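Local coordinates for tetratricopeptide TPR_2 repeat protein (Thermobaculum terrenum, PDB 5DJS) that binds uridine-5'-diphosphate and joins tetratricopeptide repeats to a GT-B region of glycosyl transferase family 41, at residues R162-Y167 with A192-C197; H287-G292 with E299-L304; L309-P314 with M498-S503; P315-W320 with L429-P434. The protein carries 1 engineered substitution. All coordinates share one frame; numbering follows the deposited sequence.

Contact 1 of 4, residues R162-Y167 with A192-C197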
loop_
_atom_site.group_PDB
_atom_site.type_symbol
_atom_site.label_atom_id
_atom_site.label_comp_id
_atom_site.label_asym_id
_atom_site.label_seq_id
_atom_site.Cartn_x
_atom_site.Cartn_y
_atom_site.Cartn_z
ATOM N N ARG A 162 26.388 -17.617 -6.244
ATOM C CA ARG A 162 25.896 -16.386 -5.637
ATOM C C ARG A 162 24.919 -15.715 -6.613
ATOM O O ARG A 162 25.240 -15.527 -7.789
ATOM C CB ARG A 162 27.055 -15.448 -5.248
ATOM C CG ARG A 162 26.613 -14.031 -4.873
ATOM C CD ARG A 162 27.403 -13.397 -3.740
ATOM N NE ARG A 162 28.223 -12.262 -4.162
ATOM C CZ ARG A 162 28.283 -11.063 -3.565
ATOM N NH1 ARG A 162 27.563 -10.762 -2.481
ATOM N NH2 ARG A 162 29.089 -10.129 -4.069
ATOM N N LEU A 163 23.732 -15.381 -6.110
ATOM C CA LEU A 163 22.656 -14.773 -6.910
ATOM C C LEU A 163 22.611 -13.264 -6.720
ATOM O O LEU A 163 22.878 -12.764 -5.636
ATOM C CB LEU A 163 21.300 -15.362 -6.518
ATOM C CG LEU A 163 20.728 -16.563 -7.284
ATOM C CD1 LEU A 163 21.773 -17.429 -7.972
ATOM C CD2 LEU A 163 19.875 -17.398 -6.339
ATOM N N ARG A 164 22.266 -12.544 -7.783
ATOM C CA ARG A 164 22.068 -11.098 -7.715
ATOM C C ARG A 164 20.584 -10.821 -7.663
ATOM O O ARG A 164 19.847 -11.253 -8.559
ATOM C CB ARG A 164 22.657 -10.421 -8.935
ATOM C CG ARG A 164 24.157 -10.450 -8.933
ATOM C CD ARG A 164 24.660 -9.940 -10.250
ATOM N NE ARG A 164 26.106 -9.780 -10.224
ATOM C CZ ARG A 164 26.877 -9.667 -11.301
ATOM N NH1 ARG A 164 26.367 -9.684 -12.534
ATOM N NH2 ARG A 164 28.176 -9.549 -11.142
ATOM N N ILE A 165 20.153 -10.117 -6.618
ATOM C CA ILE A 165 18.746 -9.756 -6.435
ATOM C C ILE A 165 18.564 -8.266 -6.672
ATOM O O ILE A 165 19.303 -7.442 -6.132
ATOM C CB ILE A 165 18.212 -10.116 -5.031
ATOM C CG1 ILE A 165 18.402 -11.611 -4.749
ATOM C CG2 ILE A 165 16.727 -9.784 -4.924
ATOM C CD1 ILE A 165 18.283 -11.968 -3.286
ATOM N N GLY A 166 17.564 -7.942 -7.484
ATOM C CA GLY A 166 17.203 -6.562 -7.789
ATOM C C GLY A 166 15.829 -6.236 -7.243
ATOM O O GLY A 166 14.847 -6.904 -7.573
ATOM N N TYR A 167 15.771 -5.219 -6.393
ATOM C CA TYR A 167 14.516 -4.734 -5.797
ATOM C C TYR A 167 14.095 -3.455 -6.520
ATOM O O TYR A 167 14.833 -2.460 -6.496
ATOM C CB TYR A 167 14.715 -4.480 -4.290
ATOM C CG TYR A 167 14.795 -5.763 -3.495
ATOM C CD1 TYR A 167 13.644 -6.516 -3.246
ATOM C CD2 TYR A 167 16.014 -6.252 -3.029
ATOM C CE1 TYR A 167 13.695 -7.706 -2.540
ATOM C CE2 TYR A 167 16.077 -7.445 -2.311
ATOM C CZ TYR A 167 14.913 -8.166 -2.072
ATOM O OH TYR A 167 14.944 -9.351 -1.382
ATOM N N ALA A 192 25.876 -15.773 -0.450
ATOM C CA ALA A 192 24.969 -16.387 -1.432
ATOM C C ALA A 192 24.104 -15.406 -2.260
ATOM O O ALA A 192 23.489 -15.831 -3.242
ATOM C CB ALA A 192 24.070 -17.396 -0.725
ATOM N N TYR A 193 24.045 -14.125 -1.870
ATOM C CA TYR A 193 23.181 -13.136 -2.534
ATOM C C TYR A 193 23.845 -11.769 -2.626
ATOM O O TYR A 193 24.662 -11.420 -1.792
ATOM C CB TYR A 193 21.843 -13.005 -1.797
ATOM C CG TYR A 193 21.056 -14.293 -1.753
ATOM C CD1 TYR A 193 20.250 -14.670 -2.817
ATOM C CD2 TYR A 193 21.149 -15.156 -0.655
ATOM C CE1 TYR A 193 19.538 -15.864 -2.793
ATOM C CE2 TYR A 193 20.447 -16.359 -0.620
ATOM C CZ TYR A 193 19.642 -16.710 -1.689
ATOM O OH TYR A 193 18.949 -17.899 -1.661
ATOM N N GLU A 194 23.497 -11.000 -3.651
ATOM C CA GLU A 194 23.979 -9.625 -3.791
ATOM C C GLU A 194 22.814 -8.694 -4.110
ATOM O O GLU A 194 21.967 -9.022 -4.940
ATOM C CB GLU A 194 25.031 -9.533 -4.890
ATOM C CG GLU A 194 25.675 -8.157 -4.980
ATOM C CD GLU A 194 26.710 -8.077 -6.062
ATOM O OE1 GLU A 194 26.757 -8.989 -6.936
ATOM O OE2 GLU A 194 27.478 -7.085 -6.058
ATOM N N VAL A 195 22.807 -7.519 -3.491
ATOM C CA VAL A 195 21.613 -6.679 -3.442
ATOM C C VAL A 195 21.749 -5.392 -4.267
ATOM O O VAL A 195 22.516 -4.480 -3.915
ATOM C CB VAL A 195 21.225 -6.359 -1.977
ATOM C CG1 VAL A 195 20.000 -5.456 -1.922
ATOM C CG2 VAL A 195 20.940 -7.643 -1.200
ATOM N N TYR A 196 20.977 -5.351 -5.357
ATOM C CA TYR A 196 20.781 -4.169 -6.191
ATOM C C TYR A 196 19.424 -3.578 -5.833
ATOM O O TYR A 196 18.448 -4.309 -5.675
ATOM C CB TYR A 196 20.781 -4.559 -7.678
ATOM C CG TYR A 196 22.137 -4.963 -8.244
ATOM C CD1 TYR A 196 22.787 -6.121 -7.810
ATOM C CD2 TYR A 196 22.764 -4.195 -9.230
ATOM C CE1 TYR A 196 24.020 -6.493 -8.323
ATOM C CE2 TYR A 196 24.001 -4.563 -9.747
ATOM C CZ TYR A 196 24.625 -5.714 -9.287
ATOM O OH TYR A 196 25.852 -6.103 -9.780
ATOM N N CYS A 197 19.350 -2.262 -5.696
ATOM C CA CYS A 197 18.061 -1.574 -5.511
ATOM C C CYS A 197 17.841 -0.652 -6.689
ATOM O O CYS A 197 18.770 -0.020 -7.139
ATOM C CB CYS A 197 18.049 -0.779 -4.215
ATOM S SG CYS A 197 17.725 -1.819 -2.785
#
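Strands 163-167 and 193-197 run parallel, 26° apart, at the edge of the six-stranded parallel sheet of one half of the GT-B fold. They are the two strands of a beta-alpha-beta unit whose crossover helix is 176-187. Glu194, Arg162 and Tyr193 have the most surface buried here. Glu194 is held by its backbone first. Its N binds Leu163 O, and its O accepts Ile165 N at 2.7 Å, nearly along the C=O axis. Further along, Tyr196 N binds Ile165 O and Tyr167 N binds Tyr196 O. The Glu194 side chain is extended, with CG anti to the backbone N (chi1 -174°). It lies alongside Arg164, and OE1 meets Arg164 NE near the guanidinium plane at 3.4 Å, a weak bond within a salt bridge. Arg162 bends at chi2 and chi3, so its guanidinium stacks on the Glu194 carboxylate with planes 12° apart. Its salt bridge to OE1 is long and rests on charge alone, since no N-H points at the oxygen. Arg162 NH1 also gives a weak bond to Tyr193 O at 3.1 Å. One glutamate thus probably offsets two arginine charges on the solvent-facing side. Tyr193 lies on the other face of the sheet, with Leu163 and Ile165. Helix 479-521 packs against this face, and Tyr193 OH makes weak bonds to Glu509 O and Arg513 NE there. Leu163 runs beside Tyr193, its CD2 3.9 Å from Tyr193 CE1. Ile165 crosses the ring obliquely, with its CD1 methyl 3.4 Å from Tyr193 CD1.

Contact 2 of 4, residues H287-G292 with E299-L304; sequences HLCPPG and ERLVRL
Hydrogen bonds carry this small surface contact, and all of them start from one side chain. Arg303 points from strand 300-304 toward the loop 287-292, with its chain extended from CG to NE. It reaches two successive backbone carbonyls. Arg303 NE binds Cys289 O at 3.1 Å, with the donor above the carbonyl plane and the N-H bent to 141°. Arg303 NH2 binds Pro290 O at 2.8 Å. That oxygen lies in the guanidinium plane, although the donor again stands above the plane of the carbonyl. A weak third bond runs from Arg303 NH2 to Cys289 O at 3.4 Å, so this oxygen is shared by two nitrogens.

The charged interaction comes from outside the two segments, where Asp294 OD1 forms a salt bridge with Arg303 NH2.

Van der Waals contacts are few. Cys289 CB sits over one face of the Arg303 guanidinium, 4.0 Å from NE. The same CB makes an apolar contact at 4.4 Å with Leu301 CD1, which comes from the same side of the strand as Arg303.

The backbones stay apart: Cys289 CA and Arg303 CA, the nearest pair, are 7.0 Å from each other. The arrangement is that of a loop joining parallel strands 281-285 and 300-304, tied to an outermost strand of a GT-B sheet by an arginine that bridges consecutive carbonyls.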
loop_
_atom_site.group_PDB
_atom_site.type_symbol
_atom_site.label_atom_id
_atom_site.label_comp_id
_atom_site.label_asym_id
_atom_site.label_seq_id
_atom_site.Cartn_x
_atom_site.Cartn_y
_atom_site.Cartn_z
ATOM N N HIS A 287 -1.322 -18.846 5.483
ATOM C CA HIS A 287 -2.572 -18.253 5.965
ATOM C C HIS A 287 -3.071 -17.164 5.021
ATOM O O HIS A 287 -4.280 -17.047 4.778
ATOM C CB HIS A 287 -2.385 -17.682 7.364
ATOM C CG HIS A 287 -1.957 -18.700 8.378
ATOM N ND1 HIS A 287 -2.483 -19.974 8.427
ATOM C CD2 HIS A 287 -1.067 -18.621 9.397
ATOM C CE1 HIS A 287 -1.926 -20.639 9.423
ATOM N NE2 HIS A 287 -1.064 -19.840 10.027
ATOM N N LEU A 288 -2.137 -16.378 4.488
ATOM C CA LEU A 288 -2.451 -15.251 3.605
ATOM C C LEU A 288 -3.095 -15.642 2.273
ATOM O O LEU A 288 -3.965 -14.916 1.790
ATOM C CB LEU A 288 -1.189 -14.410 3.337
ATOM C CG LEU A 288 -1.357 -13.106 2.537
ATOM C CD1 LEU A 288 -2.250 -12.117 3.272
ATOM C CD2 LEU A 288 -0.009 -12.470 2.251
ATOM N N CYS A 289 -2.661 -16.767 1.695
ATOM C CA CYS A 289 -3.117 -17.244 0.379
ATOM C C CYS A 289 -3.880 -18.567 0.559
ATOM O O CYS A 289 -3.249 -19.620 0.702
ATOM C CB CYS A 289 -1.899 -17.467 -0.547
ATOM S SG CYS A 289 -0.713 -16.097 -0.696
ATOM N N PRO A 290 -5.234 -18.537 0.552
ATOM C CA PRO A 290 -5.997 -19.757 0.908
ATOM C C PRO A 290 -5.882 -20.903 -0.099
ATOM O O PRO A 290 -5.499 -20.662 -1.225
ATOM C CB PRO A 290 -7.444 -19.259 0.991
ATOM C CG PRO A 290 -7.486 -18.063 0.108
ATOM C CD PRO A 290 -6.131 -17.414 0.230
ATOM N N PRO A 291 -6.209 -22.143 0.310
ATOM C CA PRO A 291 -6.038 -23.358 -0.511
ATOM C C PRO A 291 -6.426 -23.324 -2.007
ATOM O O PRO A 291 -5.594 -23.706 -2.846
ATOM C CB PRO A 291 -6.880 -24.392 0.241
ATOM C CG PRO A 291 -6.688 -24.011 1.670
ATOM C CD PRO A 291 -6.606 -22.498 1.689
ATOM N N GLY A 292 -7.638 -22.879 -2.345
ATOM C CA GLY A 292 -8.116 -22.923 -3.749
ATOM C C GLY A 292 -7.932 -21.642 -4.558
ATOM O O GLY A 292 -8.701 -21.373 -5.486
ATOM N N GLU A 299 0.827 -15.487 -11.629
ATOM C CA GLU A 299 2.045 -15.875 -10.929
ATOM C C GLU A 299 1.835 -17.214 -10.213
ATOM O O GLU A 299 0.696 -17.578 -9.889
ATOM C CB GLU A 299 2.442 -14.831 -9.866
ATOM C CG GLU A 299 2.467 -13.372 -10.315
ATOM C CD GLU A 299 1.155 -12.621 -10.077
ATOM O OE1 GLU A 299 0.099 -13.249 -9.851
ATOM O OE2 GLU A 299 1.170 -11.388 -10.154
ATOM N N ARG A 300 2.927 -17.936 -9.960
ATOM C CA ARG A 300 2.879 -19.072 -9.043
ATOM C C ARG A 300 3.002 -18.545 -7.624
ATOM O O ARG A 300 3.939 -17.801 -7.306
ATOM C CB ARG A 300 4.002 -20.070 -9.298
ATOM C CG ARG A 300 3.673 -21.140 -10.314
ATOM C CD ARG A 300 4.770 -22.183 -10.321
ATOM N NE ARG A 300 5.117 -22.597 -11.681
ATOM C CZ ARG A 300 6.342 -22.910 -12.112
ATOM N NH1 ARG A 300 7.408 -22.854 -11.310
ATOM N NH2 ARG A 300 6.507 -23.279 -13.380
ATOM N N LEU A 301 2.054 -18.932 -6.775
ATOM C CA LEU A 301 2.055 -18.503 -5.388
ATOM C C LEU A 301 3.138 -19.263 -4.614
ATOM O O LEU A 301 3.262 -20.481 -4.742
ATOM C CB LEU A 301 0.679 -18.741 -4.760
ATOM C CG LEU A 301 -0.483 -17.946 -5.356
ATOM C CD1 LEU A 301 -1.803 -18.470 -4.815
ATOM C CD2 LEU A 301 -0.358 -16.462 -5.059
ATOM N N VAL A 302 3.927 -18.527 -3.835
ATOM C CA VAL A 302 4.966 -19.095 -2.984
ATOM C C VAL A 302 4.503 -18.879 -1.550
ATOM O O VAL A 302 4.669 -17.792 -0.995
ATOM C CB VAL A 302 6.331 -18.413 -3.243
ATOM C CG1 VAL A 302 7.392 -18.861 -2.249
ATOM C CG2 VAL A 302 6.801 -18.686 -4.659
ATOM N N ARG A 303 3.908 -19.914 -0.965
ATOM C CA ARG A 303 3.347 -19.825 0.380
ATOM C C ARG A 303 4.402 -20.144 1.444
ATOM O O ARG A 303 4.534 -21.295 1.874
ATOM C CB ARG A 303 2.165 -20.784 0.524
ATOM C CG ARG A 303 1.028 -20.584 -0.463
ATOM C CD ARG A 303 0.080 -21.778 -0.427
ATOM N NE ARG A 303 -1.283 -21.427 -0.843
ATOM C CZ ARG A 303 -1.710 -21.326 -2.103
ATOM N NH1 ARG A 303 -0.893 -21.536 -3.138
ATOM N NH2 ARG A 303 -2.978 -21.014 -2.337
ATOM N N LEU A 304 5.138 -19.125 1.886
ATOM C CA LEU A 304 6.098 -19.291 2.984
ATOM C C LEU A 304 5.414 -19.880 4.237
ATOM O O LEU A 304 4.250 -19.573 4.525
ATOM C CB LEU A 304 6.733 -17.951 3.375
ATOM C CG LEU A 304 7.565 -17.172 2.361
ATOM C CD1 LEU A 304 7.959 -15.828 2.959
ATOM C CD2 LEU A 304 8.786 -17.953 1.923
#

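Contact 3 of 4, residues L309-P314 with M498-S503; sequences LPCNPP and MSDQGS
Asp500 is the first residue of helical segment 498-503 to meet the loop 309-314. It points toward the loop, with CG anti to the backbone N (chi1 -159°). Its OD2 accepts the backbone N of Cys311 at 2.6 Å, met nearly along the C-O axis, with an N-H angle of 153°. The same oxygen lies 3.3 Å from Cys311 CB. The other oxygen, OD1, forms a salt bridge with Arg306 NH2, while Arg306 NH1 binds Leu309 O. The arginine therefore holds both the aspartate and the loop.

Gln501 follows, and the helix is kinked here. Its chain is extended and crosses Asn312 obliquely, with the amide planes 25° apart. Gln501 CB packs 3.8 Å from Asn312 CG. Asn312 CG takes the crowded position between its backbone N and carbonyl carbon, beside the glutamine. Gln501 OE1 and Asn312 ND2 are 3.7 Å apart, near but not bonded. Gln501 NE2 instead binds Glu186 OE2 and Pro183 O, tying in the region of helix 176-187.

The contact joins the linker between the two GT-B sheets to the long helix 479-521. Its buried carboxylate is probably kept ionised by Arg306, and that charge would probably strengthen its bond to the loop N-H.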
loop_
_atom_site.group_PDB
_atom_site.type_symbol
_atom_site.label_atom_id
_atom_site.label_comp_id
_atom_site.label_asym_id
_atom_site.label_seq_id
_atom_site.Cartn_x
_atom_site.Cartn_y
_atom_site.Cartn_z
ATOM N N LEU A 309 6.043 -11.275 5.918
ATOM C CA LEU A 309 6.843 -10.072 6.132
ATOM C C LEU A 309 7.684 -10.202 7.402
ATOM O O LEU A 309 7.339 -11.000 8.276
ATOM C CB LEU A 309 5.915 -8.874 6.295
ATOM C CG LEU A 309 4.934 -8.592 5.163
ATOM C CD1 LEU A 309 3.953 -7.516 5.568
ATOM C CD2 LEU A 309 5.694 -8.141 3.946
ATOM N N PRO A 310 8.772 -9.403 7.520
ATOM C CA PRO A 310 9.538 -9.353 8.771
ATOM C C PRO A 310 8.886 -8.458 9.842
ATOM O O PRO A 310 8.660 -7.269 9.604
ATOM C CB PRO A 310 10.893 -8.777 8.326
ATOM C CG PRO A 310 10.573 -7.909 7.156
ATOM C CD PRO A 310 9.352 -8.506 6.495
ATOM N N CYS A 311 8.624 -9.035 11.016
ATOM C CA CYS A 311 7.915 -8.374 12.130
ATOM C C CYS A 311 8.793 -7.695 13.209
ATOM O O CYS A 311 8.264 -7.186 14.209
ATOM C CB CYS A 311 6.999 -9.398 12.797
ATOM S SG CYS A 311 5.778 -10.112 11.679
ATOM N N ASN A 312 10.111 -7.669 13.027
ATOM C CA ASN A 312 10.988 -7.007 14.007
ATOM C C ASN A 312 10.781 -5.489 14.008
ATOM O O ASN A 312 10.742 -4.880 12.941
ATOM C CB ASN A 312 12.467 -7.354 13.760
ATOM C CG ASN A 312 12.987 -6.808 12.443
ATOM O OD1 ASN A 312 12.433 -7.099 11.391
ATOM N ND2 ASN A 312 14.026 -5.992 12.499
ATOM N N PRO A 313 10.655 -4.870 15.197
ATOM C CA PRO A 313 10.314 -3.449 15.264
ATOM C C PRO A 313 11.521 -2.543 15.084
ATOM O O PRO A 313 12.644 -3.001 15.242
ATOM C CB PRO A 313 9.799 -3.304 16.686
ATOM C CG PRO A 313 10.693 -4.218 17.452
ATOM C CD PRO A 313 10.955 -5.396 16.542
ATOM N N PRO A 314 11.294 -1.253 14.796
ATOM C CA PRO A 314 12.426 -0.337 14.690
ATOM C C PRO A 314 13.099 -0.093 16.053
ATOM O O PRO A 314 12.517 -0.418 17.099
ATOM C CB PRO A 314 11.788 0.948 14.138
ATOM C CG PRO A 314 10.373 0.886 14.595
ATOM C CD PRO A 314 10.006 -0.570 14.564
ATOM N N MET A 498 14.387 -10.190 18.533
ATOM C CA MET A 498 15.645 -10.901 18.619
ATOM C C MET A 498 15.919 -11.716 17.356
ATOM O O MET A 498 16.973 -11.563 16.748
ATOM C CB MET A 498 15.617 -11.808 19.857
ATOM C CG MET A 498 16.978 -12.220 20.404
ATOM S SD MET A 498 16.844 -13.588 21.579
ATOM C CE MET A 498 15.685 -12.955 22.802
ATOM N N SER A 499 14.969 -12.560 16.959
ATOM C CA SER A 499 15.196 -13.543 15.891
ATOM C C SER A 499 14.604 -13.194 14.508
ATOM O O SER A 499 15.146 -13.631 13.491
ATOM C CB SER A 499 14.680 -14.919 16.335
ATOM O OG SER A 499 13.271 -14.942 16.408
ATOM N N ASP A 500 13.530 -12.401 14.462
ATOM C CA ASP A 500 12.630 -12.373 13.284
ATOM C C ASP A 500 13.212 -11.785 12.000
ATOM O O ASP A 500 12.894 -12.262 10.908
ATOM C CB ASP A 500 11.326 -11.655 13.621
ATOM C CG ASP A 500 10.217 -12.019 12.687
ATOM O OD1 ASP A 500 9.842 -13.200 12.664
ATOM O OD2 ASP A 500 9.708 -11.140 11.969
ATOM N N GLN A 501 14.041 -10.750 12.126
ATOM C CA GLN A 501 14.796 -10.207 10.989
ATOM C C GLN A 501 15.499 -11.328 10.219
ATOM O O GLN A 501 15.135 -11.626 9.088
ATOM C CB GLN A 501 15.813 -9.158 11.458
ATOM C CG GLN A 501 16.790 -8.700 10.382
ATOM C CD GLN A 501 17.544 -7.438 10.749
ATOM O OE1 GLN A 501 17.530 -7.001 11.897
ATOM N NE2 GLN A 501 18.209 -6.840 9.763
ATOM N N GLY A 502 16.463 -11.977 10.866
ATOM C CA GLY A 502 17.247 -13.051 10.256
ATOM C C GLY A 502 16.447 -14.304 9.963
ATOM O O GLY A 502 16.714 -15.005 8.984
ATOM N N SER A 503 15.461 -14.588 10.804
ATOM C CA SER A 503 14.604 -15.750 10.605
ATOM C C SER A 503 13.767 -15.608 9.323
ATOM O O SER A 503 13.670 -16.556 8.536
ATOM C CB SER A 503 13.702 -15.958 11.819
ATOM O OG SER A 503 13.190 -17.270 11.822
#

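Contact 4 of 4, residues P315-W320 with L429-P434; sequences PDLPGW and LWMGVP
Helix 423-430 ends in a Schellman motif, with Gly432 at positive phi as the C-prime residue, Gly432 N bound to Leu429 O and Val433 N to Ala428 O. The loop 315-320 packs across this end. Trp320 carries the contact, with CG anti to its carbonyl carbon (chi1 -61°). Its NE1 binds Trp430 O at 2.9 Å, on a lone pair in the carbonyl plane and close to the indole plane. One face of the indole lies on the turn. Gly432 CA makes a CH-pi contact 3.7 Å from the centroid of the six-membered ring, and Gly432 N sits over the rim of that face.

Met431 starts away from the loop but bends at chi2 and chi3. Its CE comes within 4.1 Å of Pro318 CB and 4.2 Å of Trp320 CD1, while SD makes an oblique Met-aromatic contact with the indole. Leu317 fits between the Trp430 ring and Met431, its CD1 4.3 Å from Trp430 CE3. Trp430 NE1 turns elsewhere, to Cys311 O. Arg486 and Arg490 of helix 479-521 also touch Trp320.

The chemistry implies that this helix end is closed from outside: the indole N-H satisfies Trp430 O, and its face covers Gly432, where a CB would collide.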
loop_
_atom_site.group_PDB
_atom_site.type_symbol
_atom_site.label_atom_id
_atom_site.label_comp_id
_atom_site.label_asym_id
_atom_site.label_seq_id
_atom_site.Cartn_x
_atom_site.Cartn_y
_atom_site.Cartn_z
ATOM N N PRO A 315 14.323 0.470 16.045
ATOM C CA PRO A 315 15.014 0.722 17.311
ATOM C C PRO A 315 14.357 1.830 18.157
ATOM O O PRO A 315 14.297 1.701 19.379
ATOM C CB PRO A 315 16.430 1.115 16.867
ATOM C CG PRO A 315 16.253 1.691 15.498
ATOM C CD PRO A 315 15.095 0.960 14.881
ATOM N N ASP A 316 13.836 2.876 17.511
ATOM C CA ASP A 316 13.255 4.041 18.207
ATOM C C ASP A 316 11.784 3.843 18.654
ATOM O O ASP A 316 10.970 4.771 18.560
ATOM C CB ASP A 316 13.409 5.310 17.329
ATOM C CG ASP A 316 12.640 5.227 15.997
ATOM O OD1 ASP A 316 12.406 4.105 15.498
ATOM O OD2 ASP A 316 12.277 6.289 15.446
ATOM N N LEU A 317 11.461 2.657 19.180
ATOM C CA LEU A 317 10.075 2.301 19.521
ATOM C C LEU A 317 9.667 2.992 20.827
ATOM O O LEU A 317 10.388 2.858 21.818
ATOM C CB LEU A 317 9.923 0.782 19.675
ATOM C CG LEU A 317 8.528 0.230 19.355
ATOM C CD1 LEU A 317 8.296 0.255 17.853
ATOM C CD2 LEU A 317 8.348 -1.183 19.882
ATOM N N PRO A 318 8.522 3.723 20.842
ATOM C CA PRO A 318 8.140 4.538 22.015
ATOM C C PRO A 318 8.157 3.851 23.371
ATOM O O PRO A 318 8.435 4.513 24.378
ATOM C CB PRO A 318 6.712 4.964 21.688
ATOM C CG PRO A 318 6.722 5.080 20.214
ATOM C CD PRO A 318 7.555 3.914 19.744
ATOM N N GLY A 319 7.852 2.556 23.413
ATOM C CA GLY A 319 7.851 1.827 24.677
ATOM C C GLY A 319 6.551 2.059 25.435
ATOM O O GLY A 319 5.995 3.169 25.464
ATOM N N TRP A 320 6.088 0.993 26.074
ATOM C CA TRP A 320 4.714 0.904 26.549
ATOM C C TRP A 320 4.506 1.773 27.781
ATOM O O TRP A 320 5.419 1.949 28.586
ATOM C CB TRP A 320 4.366 -0.550 26.876
ATOM C CG TRP A 320 4.464 -1.511 25.719
ATOM C CD1 TRP A 320 5.015 -1.282 24.480
ATOM C CD2 TRP A 320 4.026 -2.872 25.710
ATOM N NE1 TRP A 320 4.923 -2.411 23.706
ATOM C CE2 TRP A 320 4.322 -3.403 24.434
ATOM C CE3 TRP A 320 3.409 -3.696 26.657
ATOM C CZ2 TRP A 320 4.026 -4.720 24.082
ATOM C CZ3 TRP A 320 3.107 -5.009 26.307
ATOM C CH2 TRP A 320 3.419 -5.508 25.029
ATOM N N LEU A 429 0.265 -4.357 17.491
ATOM C CA LEU A 429 0.877 -5.456 18.242
ATOM C C LEU A 429 2.213 -5.046 18.877
ATOM O O LEU A 429 2.447 -5.345 20.043
ATOM C CB LEU A 429 1.069 -6.706 17.367
ATOM C CG LEU A 429 -0.141 -7.365 16.678
ATOM C CD1 LEU A 429 0.207 -8.781 16.245
ATOM C CD2 LEU A 429 -1.393 -7.384 17.537
ATOM N N TRP A 430 3.061 -4.334 18.136
ATOM C CA TRP A 430 4.323 -3.797 18.693
ATOM C C TRP A 430 4.132 -2.977 19.983
ATOM O O TRP A 430 5.026 -2.957 20.843
ATOM C CB TRP A 430 5.071 -2.916 17.673
ATOM C CG TRP A 430 5.773 -3.639 16.539
ATOM C CD1 TRP A 430 6.159 -4.956 16.494
ATOM C CD2 TRP A 430 6.207 -3.054 15.305
ATOM N NE1 TRP A 430 6.781 -5.224 15.300
ATOM C CE2 TRP A 430 6.825 -4.075 14.551
ATOM C CE3 TRP A 430 6.116 -1.766 14.753
ATOM C CZ2 TRP A 430 7.354 -3.846 13.271
ATOM C CZ3 TRP A 430 6.653 -1.537 13.482
ATOM C CH2 TRP A 430 7.261 -2.572 12.759
ATOM N N MET A 431 2.984 -2.297 20.093
ATOM C CA MET A 431 2.601 -1.520 21.284
ATOM C C MET A 431 1.670 -2.267 22.267
ATOM O O MET A 431 1.003 -1.647 23.105
ATOM C CB MET A 431 1.948 -0.207 20.834
ATOM C CG MET A 431 2.834 0.659 19.953
ATOM S SD MET A 431 4.434 1.049 20.691
ATOM C CE MET A 431 3.961 1.993 22.140
ATOM N N GLY A 432 1.637 -3.594 22.179
ATOM C CA GLY A 432 0.846 -4.401 23.090
ATOM C C GLY A 432 -0.652 -4.191 23.036
ATOM O O GLY A 432 -1.329 -4.403 24.043
ATOM N N VAL A 433 -1.162 -3.790 21.867
ATOM C CA VAL A 433 -2.592 -3.613 21.641
ATOM C C VAL A 433 -3.065 -4.776 20.763
ATOM O O VAL A 433 -2.502 -4.992 19.689
ATOM C CB VAL A 433 -2.888 -2.264 20.947
ATOM C CG1 VAL A 433 -4.389 -2.070 20.721
ATOM C CG2 VAL A 433 -2.350 -1.109 21.778
ATOM N N PRO A 434 -4.098 -5.522 21.208
ATOM C CA PRO A 434 -4.657 -6.558 20.343
ATOM C C PRO A 434 -5.457 -5.970 19.171
ATOM O O PRO A 434 -5.932 -4.824 19.248
ATOM C CB PRO A 434 -5.574 -7.367 21.278
ATOM C CG PRO A 434 -5.750 -6.560 22.512
ATOM C CD PRO A 434 -4.891 -5.339 22.434
#

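Contact 1 comes first along the chain, then contact 2, then contact 3, with contact 4 nested inside the loop that contact 3 closes. Contacts 1 and 2 belong to one parallel sheet, at its opposite outermost strands, their centres 24 Å apart. Contacts 3 and 4 each have their first segment on the linker from strand 300-304 to strand 332-335 of the second sheet. Their centres are 14 Å apart, and they touch where Pro313 and Pro314 pack on the Trp430 ring. Helix 479-521 forms one side of contact 3 and touches residues of the other three. It thus spans both GT-B halves, while the Leu309 and Trp430 side chains lie about 9 and 7 Å from the bound UDP.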